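Local coordinates for protein 2-oxoglutarate carboxylase small subunit (Hydrogenobacter thermophilus, PDB 7KCT) that belongs to the biotin carboxylase family and holds adenosine-5'-diphosphate and a magnesium ion in its ATP-grasp domain, at residues Met282-Ile285 against Asn291-Phe294; Leu232-Cys237 against Glu258-Tyr263; Arg126-Met131 against Leu206-Ile211. All coordinates share one frame; numbering follows the deposited sequence.

Interaction 1 (Met282-Ile285 against Asn291-Phe294); sequences MEFI and NLYF. With MG (magnesium ion), chain E; ADP (adenosine-5'-diphosphate), chain C.
The beta hairpin of strands 278-286 and 292-298 brings F284 and I285 alongside F294 and Y293, in antiparallel register. I285 and Y293 form the hydrogen-bonded pair: I285 N to Y293 O measures 2.9 Å and the N-H...O angle is 158°, while Y293 N returns an equivalent bond to I285 O. F284 and F294 follow as the non-hydrogen-bonded pair, and here F284 CA comes within 3.2 Å of Y293 O in a CA-H...O contact. With CG anti to its carbonyl carbon (chi1 -64°), F284 sets its ring beside the partner strand, met obliquely by L292 CB and F294 N. Its CD2 lies 3.8 Å from L292 CB, its CE2 lies 4.0 Å from F294 CB, and both neighbouring side chains run at about a right angle to it. Further along, the F294 ring receives M282 at its edge, where CB of M282 is 4.2 Å from CE2 of F294. The M282 sulfur adds an oblique Met-aromatic contact. M131 of helix 124-133 and V136 cover this side of the hairpin, whose strand 292-298 edges a four-stranded antiparallel sheet of the ATP-grasp fold. Residue alternation along the strand turns E283 and I285 to the opposite face, where the nucleotide lies. CD1 of I285 approaches C2' of ADP at 3.7 Å, and CG1 lies close to the adenine carbons. E283, extended beyond CG, carries its carboxylate to the magnesium ion, with OE2 2.2 Å from the metal. E296, the ADP oxygens O2B and O1A and two waters complete the coordination. E283 OE1 accepts a hydrogen bond from the O of one metal-bound water at 3.1 Å, forms a salt bridge with K245 and accepts a hydrogen bond from Q302, so the rotation of the carboxylate is fixed by partners at both oxygens.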
# COMPACT_ATOMS: atom_id res chain seq x y z
N MET A 282 -7.86 -23.74 -7.91
CA MET A 282 -8.40 -25.05 -7.50
C MET A 282 -8.63 -25.06 -6.00
O MET A 282 -7.72 -24.78 -5.24
CB MET A 282 -7.44 -26.15 -7.93
CG MET A 282 -7.32 -26.15 -9.43
SD MET A 282 -6.71 -27.75 -9.70
CE MET A 282 -5.68 -27.53 -11.14
N GLU A 283 -9.88 -25.32 -5.59
CA GLU A 283 -10.22 -25.23 -4.18
C GLU A 283 -10.27 -26.65 -3.61
O GLU A 283 -10.81 -27.56 -4.26
CB GLU A 283 -11.55 -24.51 -3.98
CG GLU A 283 -11.57 -23.09 -4.63
CD GLU A 283 -12.77 -22.22 -4.22
OE1 GLU A 283 -12.57 -21.01 -4.02
OE2 GLU A 283 -13.92 -22.71 -4.16
N PHE A 284 -9.66 -26.82 -2.42
CA PHE A 284 -9.57 -28.06 -1.64
C PHE A 284 -10.19 -27.86 -0.26
O PHE A 284 -10.17 -26.76 0.28
CB PHE A 284 -8.12 -28.45 -1.42
CG PHE A 284 -7.40 -28.78 -2.65
CD1 PHE A 284 -6.92 -27.77 -3.47
CD2 PHE A 284 -7.19 -30.10 -3.01
CE1 PHE A 284 -6.23 -28.09 -4.59
CE2 PHE A 284 -6.51 -30.43 -4.14
CZ PHE A 284 -6.04 -29.43 -4.94
N ILE A 285 -10.73 -28.93 0.31
CA ILE A 285 -11.06 -29.05 1.73
C ILE A 285 -9.95 -29.87 2.38
O ILE A 285 -9.54 -30.90 1.84
CB ILE A 285 -12.42 -29.73 1.92
CG1 ILE A 285 -13.59 -28.86 1.47
CG2 ILE A 285 -12.63 -30.11 3.39
CD1 ILE A 285 -13.72 -27.58 2.24
N ASN A 291 -4.96 -33.75 5.24
CA ASN A 291 -5.05 -34.21 3.86
C ASN A 291 -6.03 -33.37 3.06
O ASN A 291 -7.12 -33.06 3.54
CB ASN A 291 -5.49 -35.68 3.81
CG ASN A 291 -4.53 -36.63 4.52
OD1 ASN A 291 -3.35 -36.69 4.19
ND2 ASN A 291 -5.01 -37.31 5.55
N LEU A 292 -5.66 -33.06 1.81
CA LEU A 292 -6.48 -32.23 0.92
C LEU A 292 -7.29 -33.05 -0.07
O LEU A 292 -6.80 -34.03 -0.65
CB LEU A 292 -5.57 -31.26 0.17
CG LEU A 292 -5.25 -29.92 0.85
CD1 LEU A 292 -5.00 -30.11 2.31
CD2 LEU A 292 -4.05 -29.24 0.17
N TYR A 293 -8.54 -32.63 -0.28
CA TYR A 293 -9.45 -33.18 -1.27
C TYR A 293 -10.05 -32.06 -2.11
O TYR A 293 -10.61 -31.08 -1.58
CB TYR A 293 -10.58 -33.95 -0.59
CG TYR A 293 -10.08 -34.97 0.40
CD1 TYR A 293 -9.75 -34.59 1.71
CD2 TYR A 293 -9.92 -36.31 0.04
CE1 TYR A 293 -9.29 -35.54 2.65
CE2 TYR A 293 -9.48 -37.27 0.98
CZ TYR A 293 -9.15 -36.87 2.27
OH TYR A 293 -8.70 -37.82 3.18
N PHE A 294 -10.00 -32.25 -3.43
CA PHE A 294 -10.44 -31.23 -4.35
C PHE A 294 -11.94 -31.13 -4.29
O PHE A 294 -12.64 -32.14 -4.16
CB PHE A 294 -9.99 -31.58 -5.76
CG PHE A 294 -10.67 -30.77 -6.86
CD1 PHE A 294 -11.89 -31.14 -7.36
CD2 PHE A 294 -10.04 -29.63 -7.37
CE1 PHE A 294 -12.49 -30.40 -8.39
CE2 PHE A 294 -10.62 -28.89 -8.42
CZ PHE A 294 -11.85 -29.26 -8.92
MG MG E . -16.00 -22.10 -3.93
PB ADP C . -19.12 -22.38 -3.96
O1B ADP C . -20.41 -21.73 -3.60
O2B ADP C . -17.74 -21.95 -3.52
O3B ADP C . -19.09 -22.99 -5.35
PA ADP C . -17.83 -24.63 -2.89
O1A ADP C . -16.44 -24.11 -2.97
O2A ADP C . -18.04 -26.11 -3.18
O3A ADP C . -19.23 -23.97 -3.06
O5' ADP C . -17.80 -24.88 -1.03
C5' ADP C . -18.43 -23.78 -0.27
C4' ADP C . -17.81 -23.88 1.06
O4' ADP C . -18.56 -24.93 1.71
C3' ADP C . -16.39 -24.30 1.01
O3' ADP C . -15.52 -23.16 1.12
C2' ADP C . -16.33 -25.03 2.35
O2' ADP C . -16.37 -24.10 3.50
C1' ADP C . -17.64 -25.75 2.43
N9 ADP C . -17.56 -27.11 1.84
C8 ADP C . -17.63 -27.50 0.49
N7 ADP C . -17.54 -28.85 0.37
C5 ADP C . -17.38 -29.32 1.68
C6 ADP C . -17.23 -30.63 2.21
N6 ADP C . -17.21 -31.70 1.38
N1 ADP C . -17.06 -30.82 3.55
C2 ADP C . -17.10 -29.69 4.29
N3 ADP C . -17.25 -28.41 3.93
C4 ADP C . -17.39 -28.25 2.59
O HOH W 1 -15.42 -20.02 -4.92
O HOH W 2 -15.66 -21.16 -2.28

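Interaction 2 (Leu232-Cys237 against Glu258-Tyr263); sequences LGERDC and EQREYY
The carboxylate of E234 meets the guanidinium group of R260 edge to edge in a salt bridge, the two planes only 17° apart. Along that edge R260 grips side-on with two nitrogens, one for each oxygen. NE of R260 gives a 2.8 Å hydrogen bond to OE2 of E234 at an N-H...O angle of 160°, and the oxygen lies almost exactly in the guanidinium plane. NH2 of R260 reaches OE1 of E234 at 3.1 Å, also nearly in plane. Each oxygen receives its donor on the syn lone pair, the side facing the other oxygen. A third, weak bond runs from NE of R260 to OE1 of E234 at 3.4 Å. Side chains of P251 and F338 pack against R260. The arginine leaves helix 257-273 with CG anti to the backbone nitrogen, and the bend at chi3 (-62°) puts the NE edge toward strand 229-236. E234 answers from that strand, an outermost strand of the four-stranded antiparallel sheet; its chain is bent at chi2, and the two side chains cross at about a right angle. S252 OG bonds OE1 as well, giving this oxygen a partner from the loop before the helix. Buried and paired through both oxygens, the carboxylate is held against rotation, and the opposite charges probably favour the ionised form of each group.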
# COMPACT_ATOMS: atom_id res chain seq x y z
N LEU A 232 1.12 -20.58 -7.79
CA LEU A 232 1.57 -19.51 -6.92
C LEU A 232 1.21 -19.84 -5.49
O LEU A 232 0.81 -18.98 -4.71
CB LEU A 232 1.00 -18.15 -7.36
CG LEU A 232 1.44 -17.71 -8.77
CD1 LEU A 232 0.73 -16.40 -9.19
CD2 LEU A 232 2.99 -17.55 -8.83
N GLY A 233 1.36 -21.12 -5.11
CA GLY A 233 1.13 -21.46 -3.75
C GLY A 233 -0.34 -21.38 -3.41
O GLY A 233 -1.22 -21.28 -4.27
N GLU A 234 -0.61 -21.45 -2.12
CA GLU A 234 -1.97 -21.61 -1.65
C GLU A 234 -2.38 -20.47 -0.72
O GLU A 234 -1.58 -19.65 -0.29
CB GLU A 234 -2.14 -22.98 -0.96
CG GLU A 234 -1.77 -23.07 0.49
CD GLU A 234 -0.32 -22.91 0.77
OE1 GLU A 234 0.01 -22.97 1.97
OE2 GLU A 234 0.51 -22.71 -0.16
N ARG A 235 -3.68 -20.42 -0.47
CA ARG A 235 -4.28 -19.50 0.47
C ARG A 235 -5.23 -20.28 1.36
O ARG A 235 -5.91 -21.20 0.90
CB ARG A 235 -5.06 -18.42 -0.25
CG ARG A 235 -4.28 -17.70 -1.34
CD ARG A 235 -5.21 -16.65 -2.00
NE ARG A 235 -6.10 -17.18 -3.05
CZ ARG A 235 -5.85 -17.16 -4.36
NH1 ARG A 235 -4.72 -16.66 -4.84
NH2 ARG A 235 -6.77 -17.61 -5.21
N ASP A 236 -5.32 -19.88 2.61
CA ASP A 236 -6.32 -20.40 3.54
C ASP A 236 -7.48 -19.41 3.65
O ASP A 236 -7.32 -18.30 4.16
CB ASP A 236 -5.67 -20.65 4.89
CG ASP A 236 -6.60 -21.35 5.86
OD1 ASP A 236 -7.83 -21.20 5.71
OD2 ASP A 236 -6.09 -22.04 6.77
N CYS A 237 -8.65 -19.83 3.20
CA CYS A 237 -9.85 -19.01 3.18
C CYS A 237 -10.94 -19.62 4.05
O CYS A 237 -12.13 -19.51 3.74
CB CYS A 237 -10.31 -18.81 1.73
SG CYS A 237 -8.95 -18.30 0.63
N GLU A 258 7.08 -28.85 1.75
CA GLU A 258 7.08 -30.07 0.94
C GLU A 258 5.66 -30.44 0.50
O GLU A 258 5.46 -30.92 -0.62
CB GLU A 258 7.73 -31.20 1.75
CG GLU A 258 9.24 -31.03 2.07
CD GLU A 258 9.58 -29.85 3.00
OE1 GLU A 258 8.87 -29.64 4.03
OE2 GLU A 258 10.57 -29.14 2.70
N GLN A 259 4.67 -30.25 1.36
CA GLN A 259 3.30 -30.45 0.89
C GLN A 259 2.87 -29.36 -0.10
O GLN A 259 2.07 -29.64 -1.01
CB GLN A 259 2.33 -30.47 2.05
CG GLN A 259 2.71 -31.43 3.15
CD GLN A 259 1.82 -31.26 4.36
OE1 GLN A 259 2.09 -30.45 5.25
NE2 GLN A 259 0.67 -31.94 4.33
N ARG A 260 3.36 -28.14 0.08
CA ARG A 260 3.07 -27.05 -0.85
C ARG A 260 3.47 -27.46 -2.26
O ARG A 260 2.66 -27.38 -3.19
CB ARG A 260 3.79 -25.78 -0.42
CG ARG A 260 3.49 -24.51 -1.29
CD ARG A 260 3.94 -23.20 -0.59
NE ARG A 260 3.19 -23.04 0.65
CZ ARG A 260 3.71 -23.10 1.87
NH1 ARG A 260 5.00 -23.29 2.03
NH2 ARG A 260 2.92 -22.98 2.93
N GLU A 261 4.69 -27.94 -2.43
CA GLU A 261 5.14 -28.32 -3.76
C GLU A 261 4.51 -29.62 -4.26
O GLU A 261 4.26 -29.75 -5.45
CB GLU A 261 6.65 -28.41 -3.77
CG GLU A 261 7.31 -27.07 -3.45
CD GLU A 261 7.02 -25.99 -4.51
OE1 GLU A 261 7.04 -24.79 -4.15
OE2 GLU A 261 6.78 -26.33 -5.69
N TYR A 262 4.19 -30.56 -3.37
CA TYR A 262 3.52 -31.78 -3.79
C TYR A 262 2.13 -31.48 -4.33
O TYR A 262 1.79 -31.84 -5.45
CB TYR A 262 3.43 -32.78 -2.62
CG TYR A 262 2.50 -33.93 -2.91
CD1 TYR A 262 2.90 -35.02 -3.68
CD2 TYR A 262 1.20 -33.93 -2.44
CE1 TYR A 262 2.01 -36.08 -3.97
CE2 TYR A 262 0.33 -34.95 -2.73
CZ TYR A 262 0.75 -36.04 -3.48
OH TYR A 262 -0.14 -37.06 -3.74
N TYR A 263 1.29 -30.82 -3.51
CA TYR A 263 -0.05 -30.52 -3.96
C TYR A 263 -0.02 -29.52 -5.10
O TYR A 263 -0.85 -29.60 -6.01
CB TYR A 263 -0.90 -29.99 -2.82
CG TYR A 263 -1.39 -31.05 -1.89
CD1 TYR A 263 -2.33 -31.99 -2.33
CD2 TYR A 263 -0.96 -31.11 -0.57
CE1 TYR A 263 -2.81 -32.97 -1.48
CE2 TYR A 263 -1.44 -32.09 0.29
CZ TYR A 263 -2.37 -33.00 -0.18
OH TYR A 263 -2.86 -33.96 0.66

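Interaction 3 (Arg126-Met131 against Leu206-Ile211); sequences RSKEVM and LLEKYI. With ADP (adenosine-5'-diphosphate), chain C; BCT (bicarbonate ion), chain F.
K128 and E208 carry this contact, with L206 adding a smaller apolar share. K128 leaves helix 124-133 with CG anti to its carbonyl carbon (chi1 -66°), bends at chi3, and reaches strand 205-209. Its NZ forms a salt bridge with OE1 of E208 at 2.9 Å. The ammonium group meets that oxygen on the anti side, 24° out of the carboxylate plane. NZ also donates to the backbone oxygen of V139, so this buried group has at least two acceptors. Behind the charged end, CD of K128 lies 4.4 Å from CD2 of L206, a loose apolar contact.

E208 points toward the helix from its backbone, and its chain then runs extended beyond CG, dividing its two oxygens between protein and nucleotide. OE2 accepts a hydrogen bond from N6 of ADP at 2.7 Å with a nearly straight N-H...O angle of 173°, and K166 makes a second salt bridge to the same oxygen. K128 is therefore a second-shell residue: it holds OE1 while OE2 reads the adenine amino group. Two lysines around one carboxylate would probably favour its charged form. From K209, the last strand residue, into Y210 and I211 the chain follows the edge of the base. K209 O accepts from N6 of ADP at 3.1 Å, and the backbone N of I211 donates to N1 of ADP at 3.1 Å. CE1 of Y210 comes obliquely to 3.4 Å from C2 of ADP. At the N-terminal end of the helix segment, R126 holds a bicarbonate ion with NH1 to O2 (2.6 Å) and NH2 to O1. Reading the adenine edge through one carboxylate and the backbone of the following residues is the arrangement of the ATP-grasp nucleotide site.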
# COMPACT_ATOMS: atom_id res chain seq x y z
N ARG A 126 -18.80 -33.02 -12.81
CA ARG A 126 -17.84 -33.28 -13.88
C ARG A 126 -16.43 -32.84 -13.50
O ARG A 126 -15.46 -33.54 -13.80
CB ARG A 126 -18.30 -32.58 -15.16
CG ARG A 126 -17.35 -32.66 -16.32
CD ARG A 126 -18.04 -32.25 -17.57
NE ARG A 126 -18.46 -30.84 -17.63
CZ ARG A 126 -19.72 -30.41 -17.62
NH1 ARG A 126 -20.73 -31.26 -17.52
NH2 ARG A 126 -19.97 -29.10 -17.74
N SER A 127 -16.28 -31.66 -12.87
CA SER A 127 -14.93 -31.21 -12.53
C SER A 127 -14.20 -32.19 -11.60
O SER A 127 -12.98 -32.35 -11.71
CB SER A 127 -14.93 -29.83 -11.82
OG SER A 127 -15.92 -28.97 -12.33
N LYS A 128 -14.88 -32.73 -10.60
CA LYS A 128 -14.25 -33.73 -9.74
C LYS A 128 -13.79 -34.96 -10.54
O LYS A 128 -12.69 -35.50 -10.33
CB LYS A 128 -15.22 -34.20 -8.65
CG LYS A 128 -15.63 -33.18 -7.62
CD LYS A 128 -16.72 -33.72 -6.72
CE LYS A 128 -16.16 -34.53 -5.56
NZ LYS A 128 -17.28 -35.08 -4.74
N GLU A 129 -14.66 -35.46 -11.41
CA GLU A 129 -14.27 -36.63 -12.21
C GLU A 129 -13.03 -36.33 -13.05
O GLU A 129 -12.09 -37.13 -13.10
CB GLU A 129 -15.44 -37.08 -13.09
N VAL A 130 -12.99 -35.15 -13.69
CA VAL A 130 -11.80 -34.79 -14.47
C VAL A 130 -10.58 -34.77 -13.56
O VAL A 130 -9.51 -35.27 -13.93
CB VAL A 130 -11.99 -33.41 -15.14
CG1 VAL A 130 -10.71 -33.01 -15.78
CG2 VAL A 130 -13.10 -33.49 -16.19
N MET A 131 -10.70 -34.14 -12.35
CA MET A 131 -9.52 -34.05 -11.48
C MET A 131 -9.12 -35.44 -11.00
O MET A 131 -7.94 -35.73 -10.87
CB MET A 131 -9.78 -33.14 -10.25
CG MET A 131 -10.04 -31.70 -10.71
SD MET A 131 -8.68 -31.07 -11.77
CE MET A 131 -7.43 -30.41 -10.75
N LEU A 206 -25.14 -32.73 -6.39
CA LEU A 206 -24.25 -33.83 -6.06
C LEU A 206 -24.22 -34.00 -4.55
O LEU A 206 -24.64 -33.12 -3.78
CB LEU A 206 -22.84 -33.59 -6.63
CG LEU A 206 -21.96 -32.45 -6.11
CD1 LEU A 206 -21.39 -32.83 -4.74
CD2 LEU A 206 -20.85 -32.15 -7.06
N LEU A 207 -23.68 -35.12 -4.13
CA LEU A 207 -23.57 -35.47 -2.72
C LEU A 207 -22.12 -35.81 -2.45
O LEU A 207 -21.52 -36.54 -3.23
CB LEU A 207 -24.48 -36.65 -2.38
CG LEU A 207 -24.63 -37.08 -0.93
CD1 LEU A 207 -25.85 -38.02 -0.80
CD2 LEU A 207 -23.40 -37.77 -0.46
N GLU A 208 -21.56 -35.27 -1.36
CA GLU A 208 -20.26 -35.71 -0.94
C GLU A 208 -20.17 -35.83 0.58
O GLU A 208 -21.04 -35.39 1.31
CB GLU A 208 -19.14 -34.79 -1.48
CG GLU A 208 -19.27 -33.31 -1.21
CD GLU A 208 -18.14 -32.50 -1.90
OE1 GLU A 208 -17.80 -32.80 -3.07
OE2 GLU A 208 -17.61 -31.55 -1.29
N LYS A 209 -19.13 -36.52 1.02
CA LYS A 209 -18.87 -36.69 2.44
C LYS A 209 -18.72 -35.31 3.06
O LYS A 209 -17.97 -34.47 2.56
CB LYS A 209 -17.60 -37.50 2.63
CG LYS A 209 -17.17 -37.70 4.07
CD LYS A 209 -18.17 -38.56 4.81
CE LYS A 209 -18.16 -38.25 6.29
NZ LYS A 209 -19.39 -38.76 6.94
N TYR A 210 -19.47 -35.06 4.12
CA TYR A 210 -19.22 -33.84 4.87
C TYR A 210 -17.97 -34.01 5.72
O TYR A 210 -17.95 -34.85 6.64
CB TYR A 210 -20.39 -33.45 5.75
CG TYR A 210 -20.06 -32.18 6.49
CD1 TYR A 210 -20.03 -30.94 5.82
CD2 TYR A 210 -19.75 -32.20 7.84
CE1 TYR A 210 -19.72 -29.75 6.51
CE2 TYR A 210 -19.45 -31.02 8.54
CZ TYR A 210 -19.44 -29.80 7.87
OH TYR A 210 -19.13 -28.67 8.59
N ILE A 211 -16.94 -33.21 5.45
CA ILE A 211 -15.71 -33.25 6.24
C ILE A 211 -15.88 -32.31 7.43
O ILE A 211 -15.93 -31.09 7.27
CB ILE A 211 -14.47 -32.86 5.41
CG1 ILE A 211 -14.37 -33.70 4.12
CG2 ILE A 211 -13.24 -32.97 6.28
CD1 ILE A 211 -14.13 -35.18 4.35
PB ADP C . -19.12 -22.38 -3.96
O1B ADP C . -20.41 -21.73 -3.60
O2B ADP C . -17.74 -21.95 -3.52
O3B ADP C . -19.09 -22.99 -5.35
PA ADP C . -17.83 -24.63 -2.89
O1A ADP C . -16.44 -24.11 -2.97
O2A ADP C . -18.04 -26.11 -3.18
O3A ADP C . -19.23 -23.97 -3.06
O5' ADP C . -17.80 -24.88 -1.03
C5' ADP C . -18.43 -23.78 -0.27
C4' ADP C . -17.81 -23.88 1.06
O4' ADP C . -18.56 -24.93 1.71
C3' ADP C . -16.39 -24.30 1.01
O3' ADP C . -15.52 -23.16 1.12
C2' ADP C . -16.33 -25.03 2.35
O2' ADP C . -16.37 -24.10 3.50
C1' ADP C . -17.64 -25.75 2.43
N9 ADP C . -17.56 -27.11 1.84
C8 ADP C . -17.63 -27.50 0.49
N7 ADP C . -17.54 -28.85 0.37
C5 ADP C . -17.38 -29.32 1.68
C6 ADP C . -17.23 -30.63 2.21
N6 ADP C . -17.21 -31.70 1.38
N1 ADP C . -17.06 -30.82 3.55
C2 ADP C . -17.10 -29.69 4.29
N3 ADP C . -17.25 -28.41 3.93
C4 ADP C . -17.39 -28.25 2.59
C BCT F . -23.48 -29.32 -17.55
O1 BCT F . -23.01 -28.31 -18.13
O2 BCT F . -23.00 -30.25 -16.90
O3 BCT F . -24.92 -29.35 -17.61

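How the interactions relate
From the N terminus, interaction 3 comes first, closing a loop of 74 residues between helix 124-133 and strand 205-209. Interaction 2 then closes 20 residues between strand 229-236 and helix 257-273, and interaction 1 closes the five-residue connection of a hairpin. The three follow in series; none nests or crosses another. Interactions 1 and 2 both reach the four-stranded antiparallel sheet, whereas strand 205-209 edges the three-stranded one. Interaction 1 is the middle piece: CZ of F294 packs 3.5 Å from CG of M131 in interaction 3, while L292 N and Y263 OH of interaction 2 lie 3.2 Å apart, a probable hydrogen bond. Interactions 2 and 3 do not touch. Interactions 1 and 3 share one ADP.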